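Local coordinates for putative transcription protein (Pseudomonas aeruginosa PAO1, PDB 4GCV) that probably binds DNA as a transcriptional regulator of the HxlR family and has been proposed to sense oxidative stress, at residues Leu27-Ala32 with Asn58-Ala63; Arg37-Phe42 with Asn51-Arg56; Glu67-Ser72 with Arg77-Pro82. The protein carries 2 engineered substitutions. All coordinates share one frame; numbering follows the deposited sequence.

In the fold
The three contacts give a worked example of how a winged helix-turn-helix domain is assembled. Contact 2 joins the two helices of the helix-turn-helix, 39-46 and 50-62, and along the chain is nested inside the loop closed by contact 1, where helix 23-33 backs the later part of helix 50-62. Their centres lie about 9 Å apart. Contact 3 is the β-hairpin wing, its centre about 12 Å from that of contact 1 and about 11 Å from that of contact 2. The wing is tied to the loop leading into helix 39-46 by a probable hydrogen bond between Tyr80 N and Arg37 O, 2.9 Å apart. A phosphate, probably from the crystallisation liquor, lies near Arg68.

Contact 1. Residues Leu27-Ala32 with Asn58-Ala63; sequences LIMRDA and NALVEA
Ile28, one of two residues of helix 23-33 that meet Leu60, has its carbonyl O engaged by the backbone N of Ala32 at 2.8 Å. This ordinary helical bond pairs one C=O and one N-H beside a contact that is itself wholly apolar.

The meeting is made by the forked end of Leu60. Its CD1 methyl is directed between two side chains on successive positions of the helix, lying 3.9 Å from Ile28 CG2 and equally 3.9 Å from the selenium of Met29, which is present as selenomethionine. The second methyl, Leu60 CD2, is applied along the bent chain of Met29, 4.1 Å from Met29 CG. Ile28 contributes mainly its CG2 methyl, which stands opposite its own backbone N, whereas Met29 offers both CG and SE.

Met29 does so because its chain curls: successive turns at chi2 (-58°) and chi3 (-79°) fold the selenium back, and the two side chains pass each other in opposite directions. With the nearest CA atoms, those of Met29 and Leu60, 8.3 Å apart, the helices are held at a distance that side chains alone bridge, and only 129 Å² is buried. All three touching residues are buried in the assembly.

The contact packs helix 23-33 against the C-terminal part of helix 50-62, the second helix of the helix-turn-helix, in the core of the winged helix domain. Beyond the pair, Leu65 and Leu66 close over both Met29 and Leu60 where strand 66-73 begins, while Ile28 also packs against Phe42 and Leu46 of helix 39-46 and against Leu53 and Leu57 of helix 50-62. Arg30 NE hydrogen-bonds to Val142 O of the second subunit, so the helix lies between this core and the dimer partner.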
loop_
_atom_site.group_PDB
_atom_site.type_symbol
_atom_site.label_atom_id
_atom_site.label_comp_id
_atom_site.label_asym_id
_atom_site.label_seq_id
_atom_site.Cartn_x
_atom_site.Cartn_y
_atom_site.Cartn_z
ATOM N N LEU B 27 -11.921 0.859 -1.580
ATOM C CA LEU B 27 -13.196 1.495 -1.820
ATOM C C LEU B 27 -13.856 1.792 -0.494
ATOM O O LEU B 27 -14.353 2.883 -0.277
ATOM C CB LEU B 27 -14.066 0.604 -2.728
ATOM C CG LEU B 27 -13.692 0.541 -4.212
ATOM C CD1 LEU B 27 -14.762 -0.277 -4.943
ATOM C CD2 LEU B 27 -13.617 1.954 -4.859
ATOM N N ILE B 28 -13.839 0.826 0.419
ATOM C CA ILE B 28 -14.433 1.034 1.734
ATOM C C ILE B 28 -13.685 2.091 2.555
ATOM O O ILE B 28 -14.302 3.030 3.095
ATOM C CB ILE B 28 -14.526 -0.307 2.513
ATOM C CG1 ILE B 28 -15.397 -1.310 1.754
ATOM C CG2 ILE B 28 -15.073 -0.101 3.907
ATOM C CD1 ILE B 28 -15.122 -2.770 2.179
HETATM N N MSE B 29 -12.362 1.995 2.623
HETATM C CA MSE B 29 -11.609 3.023 3.348
HETATM C C MSE B 29 -11.894 4.419 2.804
HETATM O O MSE B 29 -12.170 5.367 3.576
HETATM C CB MSE B 29 -10.121 2.712 3.353
HETATM C CG MSE B 29 -9.760 1.517 4.190
HETATM SE SE MSE B 29 -10.397 1.833 6.089
HETATM C CE MSE B 29 -8.905 3.004 6.541
ATOM N N ARG B 30 -11.875 4.563 1.477
ATOM C CA ARG B 30 -12.226 5.825 0.861
ATOM C C ARG B 30 -13.576 6.372 1.332
ATOM O O ARG B 30 -13.683 7.538 1.729
ATOM C CB ARG B 30 -12.240 5.662 -0.660
ATOM C CG ARG B 30 -12.384 6.932 -1.394
ATOM C CD ARG B 30 -12.472 6.699 -2.929
ATOM N NE ARG B 30 -12.862 7.949 -3.565
ATOM C CZ ARG B 30 -14.116 8.386 -3.625
ATOM N NH1 ARG B 30 -15.098 7.651 -3.101
ATOM N NH2 ARG B 30 -14.397 9.562 -4.196
ATOM N N ASP B 31 -14.605 5.538 1.286
ATOM C CA ASP B 31 -15.933 5.975 1.726
ATOM C C ASP B 31 -15.961 6.270 3.212
ATOM O O ASP B 31 -16.669 7.186 3.632
ATOM C CB ASP B 31 -16.973 4.874 1.472
ATOM C CG ASP B 31 -17.441 4.800 0.045
ATOM O OD1 ASP B 31 -17.412 5.838 -0.665
ATOM O OD2 ASP B 31 -17.878 3.681 -0.366
ATOM N N ALA B 32 -15.286 5.453 4.024
ATOM C CA ALA B 32 -15.204 5.754 5.467
ATOM C C ALA B 32 -14.508 7.103 5.702
ATOM O O ALA B 32 -14.935 7.895 6.491
ATOM C CB ALA B 32 -14.502 4.637 6.202
ATOM N N ASN B 58 -14.765 -6.256 8.957
ATOM C CA ASN B 58 -14.110 -6.891 10.089
ATOM C C ASN B 58 -12.609 -6.925 9.904
ATOM O O ASN B 58 -11.900 -6.749 10.879
ATOM C CB ASN B 58 -14.599 -8.308 10.314
ATOM C CG ASN B 58 -16.055 -8.364 10.756
ATOM O OD1 ASN B 58 -16.660 -7.339 11.126
ATOM N ND2 ASN B 58 -16.641 -9.568 10.681
ATOM N N ALA B 59 -12.137 -7.167 8.685
ATOM C CA ALA B 59 -10.706 -7.243 8.456
ATOM C C ALA B 59 -10.086 -5.841 8.608
ATOM O O ALA B 59 -8.996 -5.715 9.169
ATOM C CB ALA B 59 -10.347 -7.867 7.024
ATOM N N LEU B 60 -10.773 -4.805 8.116
ATOM C CA LEU B 60 -10.307 -3.425 8.329
ATOM C C LEU B 60 -10.241 -3.069 9.836
ATOM O O LEU B 60 -9.293 -2.438 10.306
ATOM C CB LEU B 60 -11.157 -2.437 7.543
ATOM C CG LEU B 60 -10.837 -2.558 6.059
ATOM C CD1 LEU B 60 -11.784 -1.675 5.313
ATOM C CD2 LEU B 60 -9.374 -2.174 5.815
ATOM N N VAL B 61 -11.225 -3.535 10.578
ATOM C CA VAL B 61 -11.213 -3.375 11.994
ATOM C C VAL B 61 -10.032 -4.134 12.623
ATOM O O VAL B 61 -9.218 -3.506 13.313
ATOM C CB VAL B 61 -12.608 -3.714 12.638
ATOM C CG1 VAL B 61 -12.509 -3.758 14.146
ATOM C CG2 VAL B 61 -13.662 -2.684 12.216
ATOM N N GLU B 62 -9.915 -5.448 12.360
ATOM C CA GLU B 62 -8.806 -6.250 12.934
ATOM C C GLU B 62 -7.447 -5.643 12.620
ATOM O O GLU B 62 -6.576 -5.678 13.475
ATOM C CB GLU B 62 -8.784 -7.718 12.478
ATOM C CG GLU B 62 -9.750 -8.664 13.214
ATOM C CD GLU B 62 -9.305 -9.107 14.652
ATOM O OE1 GLU B 62 -8.557 -8.351 15.353
ATOM O OE2 GLU B 62 -9.738 -10.223 15.092
ATOM N N ALA B 63 -7.270 -5.135 11.399
ATOM C CA ALA B 63 -6.048 -4.446 11.002
ATOM C C ALA B 63 -5.814 -3.091 11.724
ATOM O O ALA B 63 -4.761 -2.473 11.560
ATOM C CB ALA B 63 -6.027 -4.223 9.496
#

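Contact 2. Residues Arg37-Phe42 with Asn51-Arg56; sequences RRFDEF and NMLTRR
The Phe39 ring carries Leu53 on one face and Thr54 at an edge. Leu53 CD2 sits almost straight above the ring, 3.7 Å from the centroid and 10° off the ring normal, a CH-pi contact over the centre of the face. Near the ring plane, Thr54 OG1 comes within 3.1 Å of Phe39 CE2. Asp40 OD1 also lies in the plane at the edge, so both oxygens face the ring's C-H rim, the electropositive part of an aromatic ring, rather than its pi cloud.

These residues join helix 39-46 to helix 50-62, the two helices of the helix-turn-helix, the second being the one that in this family usually enters the DNA groove. A chi1 of -171° carries the Phe39 ring away from its own backbone N and across to the second helix, where it and Leu53 run past each other in opposite directions. Leu53 makes several contacts: CD2 meets the ring and also approaches Phe39 O at 3.5 Å, and both its methyls lie against Phe42 CB, with CD2 at 3.7 Å. The ring of Phe42 turns away from Leu53 and packs on Asp31 of helix 23-33.

The hydroxyl of Thr54 has its main polar partner in Pro50 O, one helical turn earlier, and this bond fixes the oxygen that borders the Phe39 edge.

The start of the first helix is secured within its own segment. Glu41, at N3, turns its carboxylate back to the backbone N-H groups of Arg37 and Arg38, and its bond to Arg38 N, that of the N-cap residue, is the N3 half of a capping box. Glu41 OE1 takes both bonds, from Arg37 N at 2.8 Å and from Arg38 N at 2.9 Å, the latter using the anti lone pair of the carboxylate oxygen.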
loop_
_atom_site.group_PDB
_atom_site.type_symbol
_atom_site.label_atom_id
_atom_site.label_comp_id
_atom_site.label_asym_id
_atom_site.label_seq_id
_atom_site.Cartn_x
_atom_site.Cartn_y
_atom_site.Cartn_z
ATOM N N ARG B 37 -20.652 5.671 7.361
ATOM C CA ARG B 37 -20.538 5.072 8.712
ATOM C C ARG B 37 -21.286 3.763 8.833
ATOM O O ARG B 37 -20.805 2.840 9.468
ATOM C CB ARG B 37 -21.196 5.967 9.814
ATOM C CG ARG B 37 -20.556 7.297 10.182
ATOM C CD ARG B 37 -19.190 7.175 10.859
ATOM N NE ARG B 37 -18.150 7.096 9.840
ATOM C CZ ARG B 37 -17.179 7.991 9.641
ATOM N NH1 ARG B 37 -17.072 9.058 10.425
ATOM N NH2 ARG B 37 -16.309 7.788 8.639
ATOM N N ARG B 38 -22.512 3.734 8.320
ATOM C CA ARG B 38 -23.442 2.633 8.588
ATOM C C ARG B 38 -23.378 1.547 7.530
ATOM O O ARG B 38 -23.172 1.833 6.361
ATOM C CB ARG B 38 -24.846 3.170 8.716
ATOM C CG ARG B 38 -25.040 3.824 10.084
ATOM C CD ARG B 38 -25.691 5.196 9.977
ATOM N NE ARG B 38 -26.739 5.273 8.957
ATOM C CZ ARG B 38 -27.137 6.408 8.370
ATOM N NH1 ARG B 38 -26.560 7.573 8.695
ATOM N NH2 ARG B 38 -28.103 6.383 7.447
ATOM N N PHE B 39 -23.532 0.304 7.956
ATOM C CA PHE B 39 -23.412 -0.824 7.096
ATOM C C PHE B 39 -24.188 -0.609 5.796
ATOM O O PHE B 39 -23.642 -0.855 4.706
ATOM C CB PHE B 39 -23.920 -2.071 7.794
ATOM C CG PHE B 39 -23.632 -3.351 7.041
ATOM C CD1 PHE B 39 -24.565 -3.867 6.129
ATOM C CD2 PHE B 39 -22.464 -4.065 7.287
ATOM C CE1 PHE B 39 -24.313 -5.054 5.459
ATOM C CE2 PHE B 39 -22.207 -5.267 6.622
ATOM C CZ PHE B 39 -23.121 -5.759 5.710
ATOM N N ASP B 40 -25.441 -0.142 5.898
ATOM C CA ASP B 40 -26.244 0.051 4.695
ATOM C C ASP B 40 -25.741 1.134 3.738
ATOM O O ASP B 40 -25.868 0.973 2.518
ATOM C CB ASP B 40 -27.732 0.216 5.004
ATOM C CG ASP B 40 -28.435 -1.134 5.203
ATOM O OD1 ASP B 40 -27.803 -2.197 4.974
ATOM O OD2 ASP B 40 -29.609 -1.137 5.619
ATOM N N GLU B 41 -25.172 2.215 4.286
ATOM C CA GLU B 41 -24.469 3.220 3.481
ATOM C C GLU B 41 -23.408 2.522 2.682
ATOM O O GLU B 41 -23.364 2.652 1.481
ATOM C CB GLU B 41 -23.821 4.312 4.349
ATOM C CG GLU B 41 -24.816 5.271 4.984
ATOM C CD GLU B 41 -24.166 6.322 5.891
ATOM O OE1 GLU B 41 -23.323 5.993 6.782
ATOM O OE2 GLU B 41 -24.537 7.503 5.699
ATOM N N PHE B 42 -22.547 1.752 3.325
ATOM C CA PHE B 42 -21.530 1.081 2.534
ATOM C C PHE B 42 -22.144 0.162 1.464
ATOM O O PHE B 42 -21.675 0.123 0.344
ATOM C CB PHE B 42 -20.546 0.321 3.407
ATOM C CG PHE B 42 -19.679 1.203 4.266
ATOM C CD1 PHE B 42 -18.576 1.861 3.723
ATOM C CD2 PHE B 42 -19.917 1.328 5.641
ATOM C CE1 PHE B 42 -17.750 2.669 4.552
ATOM C CE2 PHE B 42 -19.083 2.120 6.459
ATOM C CZ PHE B 42 -18.020 2.794 5.920
ATOM N N ASN B 51 -22.399 -10.303 2.948
ATOM C CA ASN B 51 -21.452 -11.228 3.561
ATOM C C ASN B 51 -20.043 -10.774 3.276
ATOM O O ASN B 51 -19.151 -10.940 4.088
ATOM C CB ASN B 51 -21.640 -12.679 3.081
ATOM C CG ASN B 51 -22.784 -13.393 3.782
ATOM O OD1 ASN B 51 -23.494 -12.802 4.597
ATOM N ND2 ASN B 51 -22.962 -14.679 3.475
HETATM N N MSE B 52 -19.839 -10.197 2.113
HETATM C CA MSE B 52 -18.507 -9.761 1.749
HETATM C C MSE B 52 -18.173 -8.395 2.350
HETATM O O MSE B 52 -17.015 -8.122 2.733
HETATM C CB MSE B 52 -18.407 -9.690 0.245
HETATM C CG MSE B 52 -17.402 -8.667 -0.195
HETATM SE SE MSE B 52 -15.921 -9.537 -1.002
HETATM C CE MSE B 52 -16.767 -9.872 -2.755
ATOM N N LEU B 53 -19.177 -7.535 2.432
ATOM C CA LEU B 53 -18.976 -6.265 3.065
ATOM C C LEU B 53 -18.513 -6.502 4.538
ATOM O O LEU B 53 -17.645 -5.791 5.048
ATOM C CB LEU B 53 -20.258 -5.431 2.974
ATOM C CG LEU B 53 -20.217 -4.080 3.703
ATOM C CD1 LEU B 53 -18.989 -3.248 3.290
ATOM C CD2 LEU B 53 -21.461 -3.294 3.476
ATOM N N THR B 54 -19.083 -7.528 5.173
ATOM C CA THR B 54 -18.922 -7.798 6.576
ATOM C C THR B 54 -17.521 -8.333 6.812
ATOM O O THR B 54 -16.831 -7.929 7.778
ATOM C CB THR B 54 -19.992 -8.819 7.066
ATOM O OG1 THR B 54 -21.264 -8.174 7.069
ATOM C CG2 THR B 54 -19.706 -9.346 8.481
ATOM N N ARG B 55 -17.081 -9.223 5.929
ATOM C CA ARG B 55 -15.770 -9.796 6.077
ATOM C C ARG B 55 -14.717 -8.688 5.910
ATOM O O ARG B 55 -13.725 -8.644 6.635
ATOM C CB ARG B 55 -15.577 -10.928 5.073
ATOM C CG ARG B 55 -15.189 -12.249 5.741
ATOM C CD ARG B 55 -15.607 -13.476 4.896
ATOM N NE ARG B 55 -15.478 -13.185 3.471
ATOM C CZ ARG B 55 -16.388 -13.530 2.560
ATOM N NH1 ARG B 55 -17.488 -14.172 2.938
ATOM N NH2 ARG B 55 -16.218 -13.203 1.271
ATOM N N ARG B 56 -14.947 -7.792 4.957
ATOM C CA ARG B 56 -13.996 -6.724 4.610
ATOM C C ARG B 56 -13.967 -5.647 5.710
ATOM O O ARG B 56 -12.898 -5.169 6.095
ATOM C CB ARG B 56 -14.335 -6.094 3.247
ATOM C CG ARG B 56 -13.896 -6.872 1.988
ATOM C CD ARG B 56 -12.385 -7.121 1.908
ATOM N NE ARG B 56 -11.926 -7.636 0.605
ATOM C CZ ARG B 56 -12.402 -8.730 0.005
ATOM N NH1 ARG B 56 -13.387 -9.426 0.564
ATOM N NH2 ARG B 56 -11.918 -9.127 -1.168
#

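Contact 3. Residues Glu67-Ser72 with Arg77-Pro82; sequences ERQPYS and RYQYVP
Gln69 and Gln79 both place CG in the crowded position between backbone N and carbonyl carbon (chi1 70° and 54°) and run extended from there, which raises the two amides together on one face of the hairpin. Gln79 NE2 approaches Gln69 OE1 at 2.8 Å, but the bond is weak, its N-H pointing well aside from the oxygen; the amide planes are also twisted from each other. Around them, Gln69 NE2 rests against Val81 CG1, and Gln79 OE1 lies at the edge of the Tyr71 ring, 3.3 Å from Tyr71 CD1.

The backbone beneath is a regular antiparallel ladder. Glu67 and Val81 form a hydrogen-bonded pair, with Glu67 N to Val81 O at 2.9 Å and the return bond from Val81 N to Glu67 O at 3.0 Å. Gln69 and Gln79 form the next such pair, Gln69 N reaching Gln79 O at 2.9 Å. Toward the hairpin tip the bonding slackens: Tyr71 N reaches Arg77 O only weakly.

On the other face Arg68 packs with both its aliphatic part and its guanidinium. Its CG lies 3.6 Å from Tyr80 CE2, and a bend at chi3 then lays the guanidinium flat on the Tyr78 ring. The two groups are a stacked cation-pi pair, centres 4.1 Å apart and planes only 14° from parallel.

This is the wing of a winged helix-turn-helix domain. Stacking on Tyr78 occupies a face of the Arg68 guanidinium while using none of its N-H groups, and a phosphate ion makes a long, weak ion pair with Arg68 NE. A positive charge held so on an exposed hairpin would be consistent with an approach to the DNA backbone, although crystal packing may affect its pose and the ion probably came from the crystallisation liquor.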
loop_
_atom_site.group_PDB
_atom_site.type_symbol
_atom_site.label_atom_id
_atom_site.label_comp_id
_atom_site.label_asym_id
_atom_site.label_seq_id
_atom_site.Cartn_x
_atom_site.Cartn_y
_atom_site.Cartn_z
ATOM N N GLU B 67 -12.622 1.482 13.491
ATOM C CA GLU B 67 -13.102 0.998 14.774
ATOM C C GLU B 67 -14.624 1.000 14.740
ATOM O O GLU B 67 -15.235 1.834 14.088
ATOM C CB GLU B 67 -12.536 1.824 15.950
ATOM C CG GLU B 67 -13.006 3.260 15.943
ATOM C CD GLU B 67 -12.637 4.041 17.193
ATOM O OE1 GLU B 67 -13.443 4.943 17.575
ATOM O OE2 GLU B 67 -11.564 3.756 17.788
ATOM N N ARG B 68 -15.220 0.016 15.378
ATOM C CA ARG B 68 -16.657 -0.138 15.421
ATOM C C ARG B 68 -17.129 0.637 16.625
ATOM O O ARG B 68 -16.467 0.637 17.677
ATOM C CB ARG B 68 -16.968 -1.602 15.653
ATOM C CG ARG B 68 -17.971 -2.209 14.724
ATOM C CD ARG B 68 -17.847 -3.736 14.624
ATOM N NE ARG B 68 -17.903 -4.385 15.911
ATOM C CZ ARG B 68 -18.527 -5.538 16.146
ATOM N NH1 ARG B 68 -19.166 -6.159 15.160
ATOM N NH2 ARG B 68 -18.534 -6.078 17.371
ATOM N N GLN B 69 -18.262 1.306 16.500
ATOM C CA GLN B 69 -18.808 2.013 17.628
ATOM C C GLN B 69 -20.316 1.928 17.597
ATOM O O GLN B 69 -20.895 2.016 16.520
ATOM C CB GLN B 69 -18.261 3.437 17.735
ATOM C CG GLN B 69 -18.717 4.422 16.695
ATOM C CD GLN B 69 -18.078 5.819 16.857
ATOM O OE1 GLN B 69 -18.784 6.835 16.813
ATOM N NE2 GLN B 69 -16.747 5.869 17.022
ATOM N N PRO B 70 -20.956 1.689 18.777
ATOM C CA PRO B 70 -22.409 1.533 18.879
ATOM C C PRO B 70 -23.156 2.628 18.131
ATOM O O PRO B 70 -22.667 3.750 17.982
ATOM C CB PRO B 70 -22.681 1.645 20.381
ATOM C CG PRO B 70 -21.471 1.137 21.010
ATOM C CD PRO B 70 -20.301 1.488 20.081
ATOM N N TYR B 71 -24.337 2.288 17.643
ATOM C CA TYR B 71 -25.108 3.234 16.865
ATOM C C TYR B 71 -26.538 3.232 17.286
ATOM O O TYR B 71 -27.177 4.271 17.196
ATOM C CB TYR B 71 -25.014 2.951 15.366
ATOM C CG TYR B 71 -25.809 3.935 14.538
ATOM C CD1 TYR B 71 -25.269 5.179 14.173
ATOM C CD2 TYR B 71 -27.109 3.635 14.141
ATOM C CE1 TYR B 71 -26.008 6.095 13.419
ATOM C CE2 TYR B 71 -27.858 4.522 13.391
ATOM C CZ TYR B 71 -27.312 5.748 13.029
ATOM O OH TYR B 71 -28.096 6.609 12.289
ATOM N N SER B 72 -27.034 2.078 17.743
ATOM C CA SER B 72 -28.462 1.864 18.024
ATOM C C SER B 72 -28.614 0.598 18.872
ATOM O O SER B 72 -27.634 -0.148 19.005
ATOM C CB SER B 72 -29.254 1.742 16.709
ATOM O OG SER B 72 -30.657 1.906 16.913
ATOM N N ARG B 77 -26.793 -2.101 16.429
ATOM C CA ARG B 77 -26.088 -1.964 15.185
ATOM C C ARG B 77 -24.829 -1.124 15.434
ATOM O O ARG B 77 -24.753 -0.409 16.435
ATOM C CB ARG B 77 -27.013 -1.324 14.150
ATOM C CG ARG B 77 -28.279 -2.155 13.807
ATOM C CD ARG B 77 -28.015 -3.210 12.690
ATOM N NE ARG B 77 -27.999 -2.629 11.333
ATOM C CZ ARG B 77 -29.037 -2.645 10.486
ATOM N NH1 ARG B 77 -30.177 -3.230 10.845
ATOM N NH2 ARG B 77 -28.937 -2.079 9.282
ATOM N N TYR B 78 -23.843 -1.231 14.537
ATOM C CA TYR B 78 -22.608 -0.465 14.676
ATOM C C TYR B 78 -22.374 0.396 13.454
ATOM O O TYR B 78 -22.773 0.031 12.349
ATOM C CB TYR B 78 -21.398 -1.377 14.882
ATOM C CG TYR B 78 -21.421 -2.199 16.152
ATOM C CD1 TYR B 78 -21.020 -1.650 17.379
ATOM C CD2 TYR B 78 -21.829 -3.535 16.127
ATOM C CE1 TYR B 78 -21.053 -2.405 18.542
ATOM C CE2 TYR B 78 -21.862 -4.301 17.279
ATOM C CZ TYR B 78 -21.478 -3.729 18.489
ATOM O OH TYR B 78 -21.529 -4.487 19.637
ATOM N N GLN B 79 -21.724 1.538 13.661
ATOM C CA GLN B 79 -21.091 2.302 12.595
ATOM C C GLN B 79 -19.575 2.072 12.650
ATOM O O GLN B 79 -19.050 1.583 13.682
ATOM C CB GLN B 79 -21.352 3.790 12.763
ATOM C CG GLN B 79 -20.966 4.346 14.146
ATOM C CD GLN B 79 -21.540 5.750 14.391
ATOM O OE1 GLN B 79 -22.260 6.293 13.541
ATOM N NE2 GLN B 79 -21.217 6.342 15.552
ATOM N N TYR B 80 -18.890 2.470 11.569
ATOM C CA TYR B 80 -17.475 2.176 11.372
ATOM C C TYR B 80 -16.766 3.460 11.070
ATOM O O TYR B 80 -17.032 4.109 10.061
ATOM C CB TYR B 80 -17.286 1.194 10.186
ATOM C CG TYR B 80 -18.001 -0.091 10.412
ATOM C CD1 TYR B 80 -19.369 -0.181 10.231
ATOM C CD2 TYR B 80 -17.337 -1.196 10.874
ATOM C CE1 TYR B 80 -20.052 -1.369 10.497
ATOM C CE2 TYR B 80 -18.000 -2.395 11.118
ATOM C CZ TYR B 80 -19.347 -2.470 10.923
ATOM O OH TYR B 80 -20.018 -3.625 11.193
ATOM N N VAL B 81 -15.840 3.838 11.915
ATOM C CA VAL B 81 -15.264 5.139 11.776
ATOM C C VAL B 81 -13.764 4.970 11.681
ATOM O O VAL B 81 -13.210 4.110 12.365
ATOM C CB VAL B 81 -15.675 6.071 12.975
ATOM C CG1 VAL B 81 -16.980 5.642 13.550
ATOM C CG2 VAL B 81 -14.659 6.066 14.017
ATOM N N PRO B 82 -13.097 5.783 10.850
ATOM C CA PRO B 82 -11.673 5.606 10.753
ATOM C C PRO B 82 -10.935 5.996 12.018
ATOM O O PRO B 82 -11.344 6.798 12.798
ATOM C CB PRO B 82 -11.266 6.537 9.588
ATOM C CG PRO B 82 -12.618 6.970 8.948
ATOM C CD PRO B 82 -13.529 6.975 10.114
#